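PDB 4KNC: alginate biosynthesis protein AlgX from Pseudomonas aeruginosa, which takes part in O-acetylating the exopolysaccharide alginate and protects the polymer from degradation as it crosses the periplasm. Local coordinates for residues Ile79-Pro87 with Phe121-Phe131. Sequence-based numbering, arbitrary orientation.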
loop_
_atom_site.group_PDB
_atom_site.type_symbol
_atom_site.label_atom_id
_atom_site.label_comp_id
_atom_site.label_asym_id
_atom_site.label_seq_id
_atom_site.Cartn_x
_atom_site.Cartn_y
_atom_site.Cartn_z
ATOM N N ILE A 79 17.801 -1.098 4.046
ATOM C CA ILE A 79 16.651 -0.232 3.771
ATOM C C ILE A 79 15.920 0.190 5.049
ATOM O O ILE A 79 15.475 -0.654 5.832
ATOM C CB ILE A 79 15.652 -0.924 2.822
ATOM C CG1 ILE A 79 16.387 -1.506 1.613
ATOM C CG2 ILE A 79 14.572 0.050 2.360
ATOM C CD1 ILE A 79 15.537 -2.457 0.803
ATOM N N GLU A 80 15.809 1.502 5.260
ATOM C CA GLU A 80 15.054 2.039 6.388
ATOM C C GLU A 80 13.611 2.226 5.939
ATOM O O GLU A 80 13.367 2.671 4.817
ATOM C CB GLU A 80 15.624 3.394 6.821
ATOM C CG GLU A 80 17.056 3.365 7.318
ATOM C CD GLU A 80 17.160 2.911 8.761
ATOM O OE1 GLU A 80 16.154 2.994 9.501
ATOM O OE2 GLU A 80 18.246 2.464 9.159
ATOM N N LEU A 81 12.659 1.915 6.812
ATOM C CA LEU A 81 11.249 2.033 6.461
ATOM C C LEU A 81 10.564 3.233 7.134
ATOM O O LEU A 81 10.658 3.418 8.347
ATOM C CB LEU A 81 10.502 0.732 6.794
ATOM C CG LEU A 81 9.017 0.671 6.399
ATOM C CD1 LEU A 81 8.858 0.795 4.895
ATOM C CD2 LEU A 81 8.384 -0.618 6.893
ATOM N N VAL A 82 9.885 4.046 6.328
ATOM C CA VAL A 82 9.054 5.128 6.829
ATOM C C VAL A 82 7.601 4.824 6.470
ATOM O O VAL A 82 7.296 4.568 5.303
ATOM C CB VAL A 82 9.460 6.474 6.186
ATOM C CG1 VAL A 82 8.471 7.576 6.552
ATOM C CG2 VAL A 82 10.875 6.861 6.601
ATOM N N VAL A 83 6.705 4.831 7.458
ATOM C CA VAL A 83 5.282 4.637 7.163
ATOM C C VAL A 83 4.502 5.952 7.281
ATOM O O VAL A 83 4.582 6.667 8.287
ATOM C CB VAL A 83 4.610 3.492 8.010
ATOM C CG1 VAL A 83 3.100 3.648 8.040
ATOM C CG2 VAL A 83 4.964 2.106 7.459
ATOM N N VAL A 84 3.780 6.285 6.217
ATOM C CA VAL A 84 2.876 7.417 6.235
ATOM C C VAL A 84 1.467 6.890 6.472
ATOM O O VAL A 84 0.840 6.325 5.573
ATOM C CB VAL A 84 2.956 8.204 4.937
ATOM C CG1 VAL A 84 1.786 9.201 4.849
ATOM C CG2 VAL A 84 4.321 8.932 4.862
ATOM N N TYR A 85 0.994 7.045 7.702
ATOM C CA TYR A 85 -0.288 6.515 8.133
ATOM C C TYR A 85 -1.296 7.648 8.012
ATOM O O TYR A 85 -1.463 8.443 8.941
ATOM C CB TYR A 85 -0.164 6.072 9.591
ATOM C CG TYR A 85 -1.246 5.150 10.146
ATOM C CD1 TYR A 85 -1.617 3.973 9.484
ATOM C CD2 TYR A 85 -1.852 5.430 11.370
ATOM C CE1 TYR A 85 -2.580 3.114 10.026
ATOM C CE2 TYR A 85 -2.815 4.580 11.916
ATOM C CZ TYR A 85 -3.174 3.434 11.238
ATOM O OH TYR A 85 -4.122 2.614 11.789
ATOM N N GLN A 86 -1.935 7.747 6.848
ATOM C CA GLN A 86 -2.779 8.906 6.539
ATOM C C GLN A 86 -3.910 9.042 7.569
ATOM O O GLN A 86 -4.649 8.099 7.826
ATOM C CB GLN A 86 -3.349 8.792 5.118
ATOM C CG GLN A 86 -3.846 10.130 4.544
ATOM C CD GLN A 86 -4.646 9.956 3.246
ATOM O OE1 GLN A 86 -5.297 8.926 3.037
ATOM N NE2 GLN A 86 -4.592 10.961 2.373
ATOM N N PRO A 87 -4.017 10.212 8.198
ATOM C CA PRO A 87 -5.029 10.374 9.251
ATOM C C PRO A 87 -6.456 10.513 8.694
ATOM O O PRO A 87 -6.647 10.790 7.513
ATOM C CB PRO A 87 -4.590 11.657 9.960
ATOM C CG PRO A 87 -3.820 12.430 8.898
ATOM C CD PRO A 87 -3.109 11.372 8.091
ATOM N N PHE A 121 3.878 1.593 15.628
ATOM C CA PHE A 121 4.739 1.622 14.449
ATOM C C PHE A 121 6.191 1.868 14.861
ATOM O O PHE A 121 7.095 1.139 14.427
ATOM C CB PHE A 121 4.299 2.695 13.434
ATOM C CG PHE A 121 3.160 2.270 12.535
ATOM C CD1 PHE A 121 3.293 1.183 11.688
ATOM C CD2 PHE A 121 1.964 2.977 12.527
ATOM C CE1 PHE A 121 2.243 0.789 10.863
ATOM C CE2 PHE A 121 0.918 2.604 11.703
ATOM C CZ PHE A 121 1.050 1.506 10.868
ATOM N N ARG A 122 6.424 2.889 15.689
ATOM C CA ARG A 122 7.807 3.169 16.142
ATOM C C ARG A 122 8.435 1.996 16.878
ATOM O O ARG A 122 9.618 1.682 16.692
ATOM C CB ARG A 122 7.853 4.380 17.059
ATOM C CG ARG A 122 7.398 5.617 16.391
ATOM C CD ARG A 122 8.309 6.778 16.680
ATOM N NE ARG A 122 7.711 7.956 16.074
ATOM C CZ ARG A 122 6.763 8.671 16.660
ATOM N NH1 ARG A 122 6.350 8.335 17.875
ATOM N NH2 ARG A 122 6.246 9.723 16.046
ATOM N N GLN A 123 7.634 1.341 17.709
ATOM C CA GLN A 123 8.118 0.212 18.490
ATOM C C GLN A 123 8.502 -0.942 17.562
ATOM O O GLN A 123 9.347 -1.757 17.894
ATOM C CB GLN A 123 7.045 -0.219 19.492
ATOM C CG GLN A 123 7.536 -1.189 20.541
ATOM C CD GLN A 123 6.438 -1.618 21.502
ATOM O OE1 GLN A 123 5.249 -1.370 21.269
ATOM N NE2 GLN A 123 6.836 -2.262 22.595
ATOM N N ALA A 124 7.877 -1.011 16.389
ATOM C CA ALA A 124 8.265 -2.027 15.412
ATOM C C ALA A 124 9.556 -1.662 14.637
ATOM O O ALA A 124 9.996 -2.412 13.753
ATOM C CB ALA A 124 7.101 -2.315 14.442
ATOM N N GLY A 125 10.172 -0.528 14.975
ATOM C CA GLY A 125 11.402 -0.096 14.317
ATOM C C GLY A 125 11.131 0.674 13.028
ATOM O O GLY A 125 11.966 0.738 12.122
ATOM N N ILE A 126 9.953 1.272 12.955
ATOM C CA ILE A 126 9.529 1.986 11.759
ATOM C C ILE A 126 9.490 3.491 12.015
ATOM O O ILE A 126 8.897 3.947 12.988
ATOM C CB ILE A 126 8.136 1.494 11.298
ATOM C CG1 ILE A 126 8.211 0.011 10.904
ATOM C CG2 ILE A 126 7.595 2.389 10.154
ATOM C CD1 ILE A 126 6.872 -0.600 10.467
ATOM N N TRP A 127 10.130 4.258 11.142
ATOM C CA TRP A 127 10.103 5.705 11.241
ATOM C C TRP A 127 8.719 6.177 10.850
ATOM O O TRP A 127 8.251 5.867 9.754
ATOM C CB TRP A 127 11.151 6.318 10.308
ATOM C CG TRP A 127 12.568 6.021 10.745
ATOM C CD1 TRP A 127 13.359 4.989 10.321
ATOM C CD2 TRP A 127 13.347 6.755 11.703
ATOM N NE1 TRP A 127 14.581 5.041 10.946
ATOM C CE2 TRP A 127 14.599 6.107 11.806
ATOM C CE3 TRP A 127 13.107 7.887 12.486
ATOM C CZ2 TRP A 127 15.614 6.561 12.653
ATOM C CZ3 TRP A 127 14.121 8.338 13.336
ATOM C CH2 TRP A 127 15.357 7.674 13.407
ATOM N N THR A 128 8.064 6.929 11.732
ATOM C CA THR A 128 6.661 7.249 11.509
ATOM C C THR A 128 6.296 8.699 11.785
ATOM O O THR A 128 6.151 9.088 12.938
ATOM C CB THR A 128 5.776 6.369 12.376
ATOM O OG1 THR A 128 6.272 5.026 12.326
ATOM C CG2 THR A 128 4.340 6.430 11.869
ATOM N N PRO A 129 6.130 9.501 10.723
ATOM C CA PRO A 129 5.764 10.904 10.935
ATOM C C PRO A 129 4.479 11.036 11.743
ATOM O O PRO A 129 3.531 10.235 11.603
ATOM C CB PRO A 129 5.567 11.427 9.511
ATOM C CG PRO A 129 6.465 10.570 8.687
ATOM C CD PRO A 129 6.398 9.208 9.303
ATOM N N ASP A 130 4.462 12.041 12.606
ATOM C CA ASP A 130 3.310 12.312 13.458
ATOM C C ASP A 130 2.526 13.476 12.876
ATOM O O ASP A 130 3.005 14.610 12.882
ATOM C CB ASP A 130 3.816 12.666 14.860
ATOM C CG ASP A 130 2.697 12.962 15.836
ATOM O OD1 ASP A 130 1.523 13.013 15.425
ATOM O OD2 ASP A 130 3.005 13.149 17.029
ATOM N N PHE A 131 1.317 13.202 12.392
ATOM C CA PHE A 131 0.495 14.218 11.737
ATOM C C PHE A 131 -0.440 14.930 12.707
ATOM O O PHE A 131 -1.197 15.808 12.298
ATOM C CB PHE A 131 -0.325 13.612 10.567
ATOM C CG PHE A 131 0.536 13.011 9.483
ATOM C CD1 PHE A 131 1.409 13.812 8.751
ATOM C CD2 PHE A 131 0.500 11.645 9.216
ATOM C CE1 PHE A 131 2.223 13.268 7.753
ATOM C CE2 PHE A 131 1.314 11.096 8.230
ATOM C CZ PHE A 131 2.169 11.911 7.490
HETATM O O HOH W 1 15.081 1.654 11.441
HETATM O O HOH W 2 13.227 1.030 9.355
HETATM O O HOH W 3 2.905 8.296 9.555
#
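Phe-121 turns its edge to one face of Tyr-85, a T-shaped pair with ring planes at 67° and CE2 of Phe-121 3.6 Å from CD1 of Tyr-85. One face of the Phe-121 ring takes Val-83 CG1 in a CH-pi contact, the methyl lying 4.2 Å from the ring centroid; a branched valine suits the spot because its other methyl, CG2, meets Ile-126 CG2. The Trp-127 indole works by its edge instead: Glu-80 OE1 lies close to the ring plane and accepts the NE1 hydrogen at 3.0 Å, although NE1 comes to that oxygen from above the carboxylate plane. The bend of the Glu-80 chain at chi2 (-81°) brings the acid back to the indole, and a water that also donates to OE1 gives this oxygen a second partner. Phe-131 has the carbonyl O of Tyr-85 at its edge and that of Pro-129 over one face, toward the rim, while Val-84 CG1 approaches its CZ obliquely.

Strand 80-85, which carries four of these side chains, is an outermost strand of the parallel sheet in the SGNH hydrolase-like domain. Its other edge is bonded to strand 293-298, and helix 107-123 leads the chain back alongside it. Gly-125 ends that helix in a Schellman motif; at its phi of 85° a CB would jam against the carbonyl O of Ala-124, which calls for glycine. A single parallel bridge follows: Trp-127 N donates to Leu-81 O, and Val-83 N to Trp-127 O, each bond 3.0 Å long. Pro-129, lacking an amide hydrogen, cannot continue the pattern; its CD packs on Val-82 CG1, 3.8 Å away. There a water takes over, donating to Val-83 O and Pro-129 O and accepting from Tyr-85 N. Farther along, Pro-87 CD rests 3.8 Å from Phe-131 CD2, and the side chain of Pro-87 lies about 12 Å from that of His-150, the inferred proton acceptor.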